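Local coordinates for protein probable AP endonuclease (African swine fever virus, PDB 6KI3) that probably cleaves DNA on the 5' side of abasic sites as a three-zinc endonuclease of the endonuclease IV type, with proofreading 3'-5' exonuclease and 3'-phosphatase activities, at residues P217-N225 and Y265-E276; V80-W91 and I114-V124. One frame throughout, in Å; residues are numbered along the deposited sequence.

Contact 1: P217-N225 and Y265-E276; sequences PSHIMFHLN and YITRHQCPAILE. With ZN (zinc ion), chain J; nucleotides of chain C.
Y265 of helix 258-269 meets F222 rim to rim, Y265 CE1 lying 3.3 Å from F222 CE1 with the ring planes 73° apart; its hydroxyl comes up against P217 CB and I220 CD1. The next residue, I266, runs past F222 in the opposite direction, CG1 against F222 CD1, and its CD1 meets L224 CD2 tip to tip. H269 packs ND1 on the P217 ring. Q270, with positive phi, forms a Schellman motif, C271 N bonding back to I266 O, and C271 CB sits at the edge of the F222 ring. Strand 272-275 runs parallel to strand 220-223 in the TIM barrel: F222 N donates a hydrogen bond to P272 O (2.9 Å), I274 N to F222 O and L224 N to I274 O. E276 N donates to N225 OD1 (3.0 Å), while N225 ND2 gives a 2.7 Å bond to E276 OE2 on its anti side, consistent with second-shell positioning of this carboxylate. Extended beyond CG (chi2 -180°), E276 carries its carboxylate over one face of the H223 ring, CD toward the rim and the planes 43° apart. E276 OE2 and H223 ND1 bind the same zinc, each at 2.3 Å, with E147, D184 and OP2 of the chain C nucleotide. Q48 holds H223 NE2 and E276 OE1. Strand 179-184 borders strand 220-223, and strand 6-10 flanks strand 272-275, F7 touching L224, I266 and A273; helix 198-209 covers I220 and Y265, and helix 282-300 packs on L275.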
loop_
_atom_site.group_PDB
_atom_site.type_symbol
_atom_site.label_atom_id
_atom_site.label_comp_id
_atom_site.label_asym_id
_atom_site.label_seq_id
_atom_site.Cartn_x
_atom_site.Cartn_y
_atom_site.Cartn_z
ATOM N N PRO A 217 -10.331 -5.989 -9.813
ATOM C CA PRO A 217 -10.183 -5.754 -8.368
ATOM C C PRO A 217 -9.411 -6.844 -7.645
ATOM O O PRO A 217 -8.976 -6.622 -6.508
ATOM C CB PRO A 217 -11.634 -5.673 -7.873
ATOM C CG PRO A 217 -12.430 -6.398 -8.911
ATOM C CD PRO A 217 -11.742 -6.131 -10.212
ATOM N N SER A 218 -9.227 -8.013 -8.260
ATOM C CA SER A 218 -8.374 -9.031 -7.661
ATOM C C SER A 218 -6.926 -8.574 -7.571
ATOM O O SER A 218 -6.177 -9.081 -6.726
ATOM C CB SER A 218 -8.465 -10.331 -8.461
ATOM O OG SER A 218 -8.005 -10.139 -9.788
ATOM N N HIS A 219 -6.518 -7.629 -8.416
ATOM C CA HIS A 219 -5.166 -7.083 -8.430
ATOM C C HIS A 219 -5.142 -5.632 -7.961
ATOM O O HIS A 219 -4.370 -4.813 -8.463
ATOM C CB HIS A 219 -4.554 -7.196 -9.824
ATOM C CG HIS A 219 -4.165 -8.591 -10.204
ATOM N ND1 HIS A 219 -5.072 -9.627 -10.270
ATOM C CD2 HIS A 219 -2.965 -9.121 -10.542
ATOM C CE1 HIS A 219 -4.448 -10.734 -10.630
ATOM N NE2 HIS A 219 -3.169 -10.454 -10.801
ATOM N N ILE A 220 -5.991 -5.294 -6.992
ATOM C CA ILE A 220 -6.085 -3.938 -6.463
ATOM C C ILE A 220 -5.946 -3.994 -4.948
ATOM O O ILE A 220 -6.642 -4.770 -4.285
ATOM C CB ILE A 220 -7.410 -3.256 -6.859
ATOM C CG1 ILE A 220 -7.468 -3.030 -8.371
ATOM C CG2 ILE A 220 -7.574 -1.940 -6.117
ATOM C CD1 ILE A 220 -8.715 -2.298 -8.837
ATOM N N MET A 221 -5.041 -3.179 -4.408
ATOM C CA MET A 221 -4.875 -3.009 -2.972
ATOM C C MET A 221 -4.957 -1.524 -2.640
ATOM O O MET A 221 -4.884 -0.664 -3.521
ATOM C CB MET A 221 -3.546 -3.597 -2.478
ATOM C CG MET A 221 -2.320 -2.829 -2.936
ATOM S SD MET A 221 -0.813 -3.421 -2.149
ATOM C CE MET A 221 -1.067 -2.861 -0.467
ATOM N N PHE A 222 -5.102 -1.221 -1.351
ATOM C CA PHE A 222 -5.365 0.143 -0.914
ATOM C C PHE A 222 -4.460 0.549 0.239
ATOM O O PHE A 222 -4.166 -0.254 1.131
ATOM C CB PHE A 222 -6.824 0.315 -0.489
ATOM C CG PHE A 222 -7.777 0.401 -1.639
ATOM C CD1 PHE A 222 -8.337 -0.743 -2.178
ATOM C CD2 PHE A 222 -8.107 1.630 -2.187
ATOM C CE1 PHE A 222 -9.211 -0.664 -3.238
ATOM C CE2 PHE A 222 -8.983 1.716 -3.250
ATOM C CZ PHE A 222 -9.536 0.567 -3.777
ATOM N N HIS A 223 -4.030 1.807 0.207
ATOM C CA HIS A 223 -3.410 2.483 1.340
ATOM C C HIS A 223 -4.425 3.490 1.870
ATOM O O HIS A 223 -4.672 4.520 1.234
ATOM C CB HIS A 223 -2.111 3.175 0.934
ATOM C CG HIS A 223 -0.985 2.234 0.640
ATOM N ND1 HIS A 223 0.166 2.630 -0.006
ATOM C CD2 HIS A 223 -0.828 0.916 0.912
ATOM C CE1 HIS A 223 0.981 1.598 -0.123
ATOM N NE2 HIS A 223 0.401 0.546 0.424
ATOM N N LEU A 224 -5.023 3.186 3.021
ATOM C CA LEU A 224 -6.059 4.037 3.610
ATOM C C LEU A 224 -5.378 5.108 4.453
ATOM O O LEU A 224 -5.114 4.922 5.641
ATOM C CB LEU A 224 -7.035 3.210 4.437
ATOM C CG LEU A 224 -7.833 2.144 3.684
ATOM C CD1 LEU A 224 -8.926 1.564 4.571
ATOM C CD2 LEU A 224 -8.420 2.715 2.403
ATOM N N ASN A 225 -5.101 6.251 3.829
ATOM C CA ASN A 225 -4.399 7.347 4.484
ATOM C C ASN A 225 -5.173 8.641 4.297
ATOM O O ASN A 225 -5.523 9.003 3.168
ATOM C CB ASN A 225 -2.980 7.515 3.928
ATOM C CG ASN A 225 -2.144 6.260 4.064
ATOM O OD1 ASN A 225 -2.269 5.518 5.037
ATOM N ND2 ASN A 225 -1.280 6.019 3.084
ATOM N N TYR A 265 -16.162 -0.688 -0.998
ATOM C CA TYR A 265 -15.540 -1.332 -2.151
ATOM C C TYR A 265 -14.511 -2.365 -1.711
ATOM O O TYR A 265 -14.428 -3.453 -2.294
ATOM C CB TYR A 265 -14.898 -0.281 -3.058
ATOM C CG TYR A 265 -14.025 -0.852 -4.156
ATOM C CD1 TYR A 265 -12.674 -1.097 -3.943
ATOM C CD2 TYR A 265 -14.549 -1.138 -5.409
ATOM C CE1 TYR A 265 -11.877 -1.619 -4.940
ATOM C CE2 TYR A 265 -13.753 -1.656 -6.414
ATOM C CZ TYR A 265 -12.419 -1.895 -6.173
ATOM O OH TYR A 265 -11.620 -2.411 -7.164
ATOM N N ILE A 266 -13.713 -2.038 -0.693
ATOM C CA ILE A 266 -12.733 -2.987 -0.172
ATOM C C ILE A 266 -13.434 -4.221 0.381
ATOM O O ILE A 266 -12.951 -5.350 0.234
ATOM C CB ILE A 266 -11.851 -2.304 0.890
ATOM C CG1 ILE A 266 -10.935 -1.271 0.234
ATOM C CG2 ILE A 266 -11.035 -3.328 1.663
ATOM C CD1 ILE A 266 -10.225 -0.375 1.223
ATOM N N THR A 267 -14.595 -4.027 1.010
ATOM C CA THR A 267 -15.352 -5.157 1.542
ATOM C C THR A 267 -15.895 -6.038 0.423
ATOM O O THR A 267 -15.667 -7.253 0.411
ATOM C CB THR A 267 -16.492 -4.648 2.426
ATOM O OG1 THR A 267 -15.954 -4.115 3.645
ATOM C CG2 THR A 267 -17.460 -5.771 2.756
ATOM N N ARG A 268 -16.609 -5.439 -0.532
ATOM C CA ARG A 268 -17.254 -6.201 -1.594
ATOM C C ARG A 268 -16.266 -6.877 -2.534
ATOM O O ARG A 268 -16.677 -7.748 -3.308
ATOM C CB ARG A 268 -18.186 -5.294 -2.403
ATOM N N HIS A 269 -14.989 -6.502 -2.495
ATOM C CA HIS A 269 -13.979 -7.122 -3.340
ATOM C C HIS A 269 -12.860 -7.782 -2.549
ATOM O O HIS A 269 -11.901 -8.274 -3.158
ATOM C CB HIS A 269 -13.388 -6.090 -4.310
ATOM C CG HIS A 269 -14.340 -5.660 -5.381
ATOM N ND1 HIS A 269 -14.596 -6.426 -6.497
ATOM C CD2 HIS A 269 -15.103 -4.549 -5.504
ATOM C CE1 HIS A 269 -15.472 -5.802 -7.265
ATOM N NE2 HIS A 269 -15.796 -4.661 -6.685
ATOM N N GLN A 270 -12.951 -7.804 -1.217
ATOM C CA GLN A 270 -11.981 -8.486 -0.359
ATOM C C GLN A 270 -10.560 -7.991 -0.616
ATOM O O GLN A 270 -9.595 -8.757 -0.565
ATOM C CB GLN A 270 -12.070 -10.005 -0.527
ATOM C CG GLN A 270 -13.491 -10.545 -0.453
ATOM C CD GLN A 270 -13.566 -11.909 0.205
ATOM O OE1 GLN A 270 -14.228 -12.080 1.229
ATOM N NE2 GLN A 270 -12.887 -12.890 -0.380
ATOM N N CYS A 271 -10.431 -6.697 -0.890
ATOM C CA CYS A 271 -9.137 -6.113 -1.195
ATOM C C CYS A 271 -8.306 -5.933 0.073
ATOM O O CYS A 271 -8.852 -5.769 1.167
ATOM C CB CYS A 271 -9.310 -4.763 -1.881
ATOM S SG CYS A 271 -9.962 -4.865 -3.555
ATOM N N PRO A 272 -6.981 -5.970 -0.052
ATOM C CA PRO A 272 -6.128 -5.605 1.083
ATOM C C PRO A 272 -6.134 -4.100 1.299
ATOM O O PRO A 272 -6.118 -3.317 0.345
ATOM C CB PRO A 272 -4.738 -6.103 0.665
ATOM C CG PRO A 272 -4.973 -7.007 -0.517
ATOM C CD PRO A 272 -6.198 -6.486 -1.185
ATOM N N ALA A 273 -6.158 -3.699 2.567
ATOM C CA ALA A 273 -6.157 -2.292 2.948
ATOM C C ALA A 273 -5.116 -2.086 4.037
ATOM O O ALA A 273 -5.183 -2.729 5.090
ATOM C CB ALA A 273 -7.541 -1.846 3.429
ATOM N N ILE A 274 -4.164 -1.191 3.785
ATOM C CA ILE A 274 -3.044 -0.946 4.685
ATOM C C ILE A 274 -3.089 0.507 5.137
ATOM O O ILE A 274 -3.141 1.420 4.306
ATOM C CB ILE A 274 -1.696 -1.258 4.009
ATOM C CG1 ILE A 274 -1.682 -2.687 3.463
ATOM C CG2 ILE A 274 -0.551 -1.042 4.986
ATOM C CD1 ILE A 274 -1.682 -3.753 4.532
ATOM N N LEU A 275 -3.069 0.716 6.451
ATOM C CA LEU A 275 -2.924 2.049 7.024
ATOM C C LEU A 275 -1.444 2.329 7.250
ATOM O O LEU A 275 -0.734 1.507 7.836
ATOM C CB LEU A 275 -3.692 2.174 8.343
ATOM C CG LEU A 275 -5.223 2.237 8.325
ATOM C CD1 LEU A 275 -5.853 0.885 8.011
ATOM C CD2 LEU A 275 -5.743 2.774 9.651
ATOM N N GLU A 276 -0.980 3.484 6.786
ATOM C CA GLU A 276 0.433 3.848 6.864
ATOM C C GLU A 276 0.579 5.034 7.815
ATOM O O GLU A 276 0.540 6.193 7.398
ATOM C CB GLU A 276 0.982 4.164 5.476
ATOM C CG GLU A 276 0.675 3.094 4.442
ATOM C CD GLU A 276 1.236 3.429 3.074
ATOM O OE1 GLU A 276 2.313 2.901 2.723
ATOM O OE2 GLU A 276 0.600 4.227 2.353
HETATM ZN ZN ZN J . 1.527 4.509 0.283
ATOM O "O5'" 3DR C 1 4.294 5.920 2.432
ATOM P P 3DR C 1 4.081 6.455 0.930
ATOM O OP1 3DR C 1 4.953 5.547 0.097
ATOM O OP2 3DR C 1 2.600 6.284 0.708
ATOM O OP3 3DR C 1 4.556 7.887 0.971
ATOM C "C2'" 3DR C 1 6.109 3.229 5.418
ATOM C "C5'" 3DR C 1 5.581 5.528 2.903
ATOM C "C4'" 3DR C 1 5.496 5.334 4.411
ATOM O "O4'" 3DR C 1 4.307 4.606 4.722
ATOM C "C1'" 3DR C 1 4.606 3.452 5.510
ATOM C "C3'" 3DR C 1 6.679 4.554 4.957
ATOM O "O3'" 3DR C 1 7.208 5.244 6.090
#

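Contact 2: V80-W91 and I114-V124; sequences VVAHGTYLDVPW and IKGLVLHLGAV. With ZN (zinc ion), chain K; nucleotides of chain D; nucleotides of chain B; nucleotides of chain C.
V118 O accepts a 2.8 Å hydrogen bond from G84 N, just where the chain leaves strand 79-83. This strand and strand 116-120 are parallel neighbours in the TIM barrel, joined through helix 96-112 as a beta-alpha-beta unit. The ladder continues from A82, whose N donates to G116 O and whose O accepts from V118 N, to V80 O, which accepts from K115 N. I114 CG2 and L117 CD1 both pack on A82 CB, while V81 CG2 touches V118 CG2.

At the C-terminal ends of the strands H83 and H120 cross at about a right angle, their ring planes 83° apart, and share one zinc: H83 NE2 binds it at 2.2 Å and H120 NE2 at 2.1 Å. OP1 of the abasic-site analogue in chain C is a third ligand, and E147 also binds. With H83 CG opposite the backbone N (chi1 -165°), NE2 reaches the zinc while ND1, on the backbone side of the ring, donates in the ring plane to G84 O at 2.7 Å, which fixes the ring's rotation; V118 CG1 sits over one face, toward the rim. Beyond the strands, C2 of DC9 of chain B lies over one face of the Y86 ring, toward its rim, and L119 CD2 meets D88 CB. The indole of W91 carries V124 CG2 over one face, and its rim atom CZ2 reaches H120 O at 3.2 Å.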
loop_
_atom_site.group_PDB
_atom_site.type_symbol
_atom_site.label_atom_id
_atom_site.label_comp_id
_atom_site.label_asym_id
_atom_site.label_seq_id
_atom_site.Cartn_x
_atom_site.Cartn_y
_atom_site.Cartn_z
ATOM N N VAL A 80 0.534 -10.416 3.676
ATOM C CA VAL A 80 1.625 -9.468 3.872
ATOM C C VAL A 80 2.128 -9.004 2.514
ATOM O O VAL A 80 2.320 -9.812 1.596
ATOM C CB VAL A 80 2.762 -10.094 4.701
ATOM C CG1 VAL A 80 3.828 -9.055 5.010
ATOM C CG2 VAL A 80 2.207 -10.697 5.984
ATOM N N VAL A 81 2.331 -7.698 2.382
ATOM C CA VAL A 81 2.920 -7.110 1.189
ATOM C C VAL A 81 4.181 -6.367 1.606
ATOM O O VAL A 81 4.262 -5.805 2.702
ATOM C CB VAL A 81 1.931 -6.173 0.454
ATOM C CG1 VAL A 81 1.593 -4.954 1.306
ATOM C CG2 VAL A 81 2.480 -5.756 -0.905
ATOM N N ALA A 82 5.182 -6.397 0.736
ATOM C CA ALA A 82 6.434 -5.693 0.967
ATOM C C ALA A 82 6.420 -4.387 0.187
ATOM O O ALA A 82 6.034 -4.363 -0.985
ATOM C CB ALA A 82 7.632 -6.548 0.551
ATOM N N HIS A 83 6.821 -3.303 0.841
ATOM C CA HIS A 83 6.990 -2.029 0.160
ATOM C C HIS A 83 8.418 -1.939 -0.354
ATOM O O HIS A 83 9.371 -2.166 0.400
ATOM C CB HIS A 83 6.678 -0.858 1.092
ATOM C CG HIS A 83 6.484 0.445 0.380
ATOM N ND1 HIS A 83 7.441 0.995 -0.446
ATOM C CD2 HIS A 83 5.441 1.310 0.371
ATOM C CE1 HIS A 83 6.996 2.139 -0.934
ATOM N NE2 HIS A 83 5.785 2.354 -0.454
ATOM N N GLY A 84 8.564 -1.632 -1.639
ATOM C CA GLY A 84 9.884 -1.505 -2.215
ATOM C C GLY A 84 10.625 -0.297 -1.681
ATOM O O GLY A 84 10.050 0.621 -1.095
ATOM N N THR A 85 11.939 -0.308 -1.883
ATOM C CA THR A 85 12.748 0.834 -1.494
ATOM C C THR A 85 12.419 2.035 -2.374
ATOM O O THR A 85 11.814 1.913 -3.443
ATOM C CB THR A 85 14.238 0.511 -1.602
ATOM O OG1 THR A 85 14.624 0.499 -2.982
ATOM C CG2 THR A 85 14.532 -0.848 -0.992
ATOM N N TYR A 86 12.829 3.214 -1.909
ATOM C CA TYR A 86 12.626 4.424 -2.694
ATOM C C TYR A 86 13.545 4.490 -3.907
ATOM O O TYR A 86 13.340 5.351 -4.769
ATOM C CB TYR A 86 12.824 5.656 -1.809
ATOM C CG TYR A 86 11.876 5.703 -0.632
ATOM C CD1 TYR A 86 10.596 5.175 -0.729
ATOM C CD2 TYR A 86 12.264 6.262 0.579
ATOM C CE1 TYR A 86 9.726 5.208 0.341
ATOM C CE2 TYR A 86 11.399 6.301 1.657
ATOM C CZ TYR A 86 10.130 5.772 1.531
ATOM O OH TYR A 86 9.259 5.802 2.595
ATOM N N LEU A 87 14.536 3.606 -3.995
ATOM C CA LEU A 87 15.447 3.553 -5.130
ATOM C C LEU A 87 14.982 2.591 -6.214
ATOM O O LEU A 87 15.687 2.422 -7.214
ATOM C CB LEU A 87 16.852 3.148 -4.669
ATOM C CG LEU A 87 17.349 3.621 -3.301
ATOM C CD1 LEU A 87 18.745 3.079 -3.029
ATOM C CD2 LEU A 87 17.338 5.133 -3.203
ATOM N N ASP A 88 13.822 1.955 -6.040
ATOM C CA ASP A 88 13.320 0.966 -6.995
ATOM C C ASP A 88 12.585 1.677 -8.132
ATOM O O ASP A 88 11.365 1.596 -8.287
ATOM C CB ASP A 88 12.423 -0.044 -6.293
ATOM C CG ASP A 88 13.186 -0.934 -5.331
ATOM O OD1 ASP A 88 14.412 -1.091 -5.508
ATOM O OD2 ASP A 88 12.556 -1.481 -4.402
ATOM N N VAL A 89 13.364 2.386 -8.943
ATOM C CA VAL A 89 12.835 3.102 -10.100
ATOM C C VAL A 89 13.304 2.380 -11.359
ATOM O O VAL A 89 14.392 2.675 -11.872
ATOM C CB VAL A 89 13.279 4.573 -10.096
ATOM C CG1 VAL A 89 12.479 5.373 -11.111
ATOM C CG2 VAL A 89 13.134 5.167 -8.700
ATOM N N PRO A 90 12.522 1.434 -11.889
ATOM C CA PRO A 90 13.011 0.620 -13.013
ATOM C C PRO A 90 13.161 1.390 -14.313
ATOM O O PRO A 90 13.824 0.892 -15.232
ATOM C CB PRO A 90 11.947 -0.482 -13.147
ATOM C CG PRO A 90 11.101 -0.386 -11.906
ATOM C CD PRO A 90 11.171 1.035 -11.465
ATOM N N TRP A 91 12.570 2.578 -14.425
ATOM C CA TRP A 91 12.634 3.373 -15.643
ATOM C C TRP A 91 13.658 4.498 -15.560
ATOM O O TRP A 91 13.678 5.368 -16.437
ATOM C CB TRP A 91 11.253 3.944 -15.968
ATOM C CG TRP A 91 10.523 4.449 -14.765
ATOM C CD1 TRP A 91 10.617 5.691 -14.209
ATOM C CD2 TRP A 91 9.587 3.719 -13.963
ATOM N NE1 TRP A 91 9.795 5.781 -13.111
ATOM C CE2 TRP A 91 9.152 4.582 -12.938
ATOM C CE3 TRP A 91 9.074 2.419 -14.014
ATOM C CZ2 TRP A 91 8.229 4.189 -11.973
ATOM C CZ3 TRP A 91 8.156 2.030 -13.054
ATOM C CH2 TRP A 91 7.744 2.912 -12.048
ATOM N N ILE A 114 5.371 -13.573 1.010
ATOM C CA ILE A 114 4.820 -12.229 0.875
ATOM C C ILE A 114 4.126 -12.117 -0.475
ATOM O O ILE A 114 4.667 -12.544 -1.504
ATOM C CB ILE A 114 5.922 -11.170 1.043
ATOM C CG1 ILE A 114 6.285 -11.025 2.523
ATOM C CG2 ILE A 114 5.486 -9.833 0.463
ATOM C CD1 ILE A 114 7.408 -10.052 2.788
ATOM N N LYS A 115 2.922 -11.543 -0.476
ATOM C CA LYS A 115 2.056 -11.590 -1.647
ATOM C C LYS A 115 2.465 -10.621 -2.749
ATOM O O LYS A 115 2.139 -10.867 -3.916
ATOM C CB LYS A 115 0.610 -11.308 -1.238
ATOM C CG LYS A 115 0.115 -12.156 -0.077
ATOM C CD LYS A 115 -0.104 -13.604 -0.490
ATOM C CE LYS A 115 -0.701 -14.413 0.653
ATOM N NZ LYS A 115 -1.037 -15.807 0.250
ATOM N N GLY A 116 3.156 -9.533 -2.426
ATOM C CA GLY A 116 3.465 -8.575 -3.472
ATOM C C GLY A 116 4.536 -7.592 -3.055
ATOM O O GLY A 116 5.020 -7.601 -1.920
ATOM N N LEU A 117 4.898 -6.734 -4.008
ATOM C CA LEU A 117 5.891 -5.687 -3.808
ATOM C C LEU A 117 5.361 -4.384 -4.386
ATOM O O LEU A 117 4.986 -4.330 -5.561
ATOM C CB LEU A 117 7.228 -6.049 -4.464
ATOM C CG LEU A 117 8.400 -5.107 -4.182
ATOM C CD1 LEU A 117 8.874 -5.249 -2.743
ATOM C CD2 LEU A 117 9.543 -5.357 -5.154
ATOM N N VAL A 118 5.333 -3.339 -3.563
ATOM C CA VAL A 118 4.818 -2.039 -3.974
ATOM C C VAL A 118 5.955 -1.208 -4.552
ATOM O O VAL A 118 6.990 -1.014 -3.901
ATOM C CB VAL A 118 4.154 -1.310 -2.794
ATOM C CG1 VAL A 118 3.621 0.044 -3.242
ATOM C CG2 VAL A 118 3.039 -2.160 -2.202
ATOM N N LEU A 119 5.765 -0.718 -5.773
ATOM C CA LEU A 119 6.686 0.214 -6.404
ATOM C C LEU A 119 5.955 1.513 -6.707
ATOM O O LEU A 119 4.759 1.516 -7.012
ATOM C CB LEU A 119 7.285 -0.364 -7.695
ATOM C CG LEU A 119 8.117 -1.642 -7.557
ATOM C CD1 LEU A 119 8.823 -1.974 -8.865
ATOM C CD2 LEU A 119 9.116 -1.515 -6.419
ATOM N N HIS A 120 6.684 2.622 -6.616
ATOM C CA HIS A 120 6.105 3.943 -6.821
ATOM C C HIS A 120 6.142 4.314 -8.296
ATOM O O HIS A 120 7.199 4.260 -8.933
ATOM C CB HIS A 120 6.849 4.992 -5.997
ATOM C CG HIS A 120 6.515 4.958 -4.541
ATOM N ND1 HIS A 120 7.057 5.839 -3.631
ATOM C CD2 HIS A 120 5.691 4.148 -3.835
ATOM C CE1 HIS A 120 6.581 5.573 -2.428
ATOM N NE2 HIS A 120 5.749 4.551 -2.525
ATOM N N LEU A 121 4.984 4.689 -8.832
ATOM C CA LEU A 121 4.923 5.192 -10.195
ATOM C C LEU A 121 5.655 6.523 -10.295
ATOM O O LEU A 121 5.615 7.344 -9.376
ATOM C CB LEU A 121 3.471 5.361 -10.639
ATOM C CG LEU A 121 2.679 4.088 -10.929
ATOM C CD1 LEU A 121 1.216 4.420 -11.161
ATOM C CD2 LEU A 121 3.265 3.370 -12.134
ATOM N N GLY A 122 6.336 6.727 -11.418
ATOM C CA GLY A 122 7.003 7.985 -11.664
ATOM C C GLY A 122 6.109 8.977 -12.382
ATOM O O GLY A 122 5.055 8.636 -12.913
ATOM N N ALA A 123 6.551 10.232 -12.387
ATOM C CA ALA A 123 5.835 11.280 -13.102
ATOM C C ALA A 123 6.261 11.296 -14.564
ATOM O O ALA A 123 6.612 12.349 -15.106
ATOM C CB ALA A 123 6.081 12.638 -12.447
ATOM N N VAL A 124 6.238 10.128 -15.204
ATOM C CA VAL A 124 6.708 9.983 -16.576
ATOM C C VAL A 124 5.595 9.404 -17.438
ATOM O O VAL A 124 4.505 9.093 -16.944
ATOM C CB VAL A 124 7.971 9.104 -16.642
ATOM C CG1 VAL A 124 9.104 9.737 -15.846
ATOM C CG2 VAL A 124 7.673 7.704 -16.130
HETATM ZN ZN ZN K . 4.403 3.932 -0.986
ATOM P P DG D 10 20.195 7.367 -6.911
ATOM O OP1 DG D 10 20.216 7.847 -8.310
ATOM O OP2 DG D 10 20.584 8.279 -5.813
ATOM O "O5'" DG D 10 18.736 6.804 -6.586
ATOM C "C5'" DG D 10 18.107 5.903 -7.487
ATOM C "C4'" DG D 10 16.718 6.388 -7.859
ATOM O "O4'" DG D 10 15.916 6.532 -6.661
ATOM C "C3'" DG D 10 16.664 7.740 -8.558
ATOM O "O3'" DG D 10 15.575 7.761 -9.467
ATOM C "C2'" DG D 10 16.453 8.713 -7.401
ATOM C "C1'" DG D 10 15.587 7.894 -6.449
ATOM N N9 DG D 10 15.816 8.200 -5.039
ATOM C C8 DG D 10 17.025 8.253 -4.389
ATOM N N7 DG D 10 16.922 8.542 -3.121
ATOM C C5 DG D 10 15.557 8.690 -2.916
ATOM C C6 DG D 10 14.841 9.006 -1.737
ATOM O O6 DG D 10 15.287 9.225 -0.603
ATOM N N1 DG D 10 13.468 9.056 -1.966
ATOM C C2 DG D 10 12.864 8.830 -3.182
ATOM N N2 DG D 10 11.527 8.924 -3.207
ATOM N N3 DG D 10 13.523 8.532 -4.293
ATOM C C4 DG D 10 14.861 8.479 -4.086
ATOM P P DC B 9 7.332 12.525 6.010
ATOM O OP1 DC B 9 5.959 12.622 6.447
ATOM O OP2 DC B 9 8.354 12.155 6.959
ATOM O "O5'" DC B 9 7.348 11.514 4.803
ATOM C "C5'" DC B 9 6.371 11.659 3.794
ATOM C "C4'" DC B 9 6.616 10.707 2.653
ATOM O "O4'" DC B 9 7.815 11.073 1.965
ATOM C "C3'" DC B 9 6.815 9.253 3.037
ATOM O "O3'" DC B 9 5.557 8.603 2.992
ATOM C "C2'" DC B 9 7.684 8.727 1.913
ATOM C "C1'" DC B 9 8.304 9.961 1.269
ATOM N N1 DC B 9 9.750 9.986 1.376
ATOM C C2 DC B 9 10.523 9.708 0.254
ATOM O O2 DC B 9 9.959 9.470 -0.813
ATOM N N3 DC B 9 11.863 9.740 0.354
ATOM C C4 DC B 9 12.436 10.005 1.525
ATOM N N4 DC B 9 13.759 9.994 1.585
ATOM C C5 DC B 9 11.672 10.286 2.688
ATOM C C6 DC B 9 10.345 10.258 2.572
ATOM O "O5'" 3DR C 1 4.294 5.920 2.432
ATOM P P 3DR C 1 4.081 6.455 0.930
ATOM O OP1 3DR C 1 4.953 5.547 0.097
ATOM O OP2 3DR C 1 2.600 6.284 0.708
ATOM O OP3 3DR C 1 4.556 7.887 0.971
ATOM C "C2'" 3DR C 1 6.109 3.229 5.418
ATOM C "C5'" 3DR C 1 5.581 5.528 2.903
ATOM C "C4'" 3DR C 1 5.496 5.334 4.411
ATOM O "O4'" 3DR C 1 4.307 4.606 4.722
ATOM C "C1'" 3DR C 1 4.606 3.452 5.510
ATOM C "C3'" 3DR C 1 6.679 4.554 4.957
ATOM O "O3'" 3DR C 1 7.208 5.244 6.090
#

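Both contacts pair parallel strands of the same barrel, with centres about 17 Å apart, and both carry zinc ligands at the C-terminal ends of those strands. They meet across the barrel interior, where M221 CE of contact 1 packs on V81 CG1 of contact 2 at 3.8 Å and M221 SD lies 4.1 Å from V118 CG2. Nearer the metals, E276 OE1 comes within 4.2 Å of H83 CD2. E147 supplies OE1 to the zinc of contact 1 and OE2 to that of contact 2. The phosphate of the abasic-site analogue in chain C repeats this pattern: OP2 binds the first zinc at 2.1 Å and OP1 the second at 2.0 Å, and this one phosphate thus bridges the zincs of the two contacts.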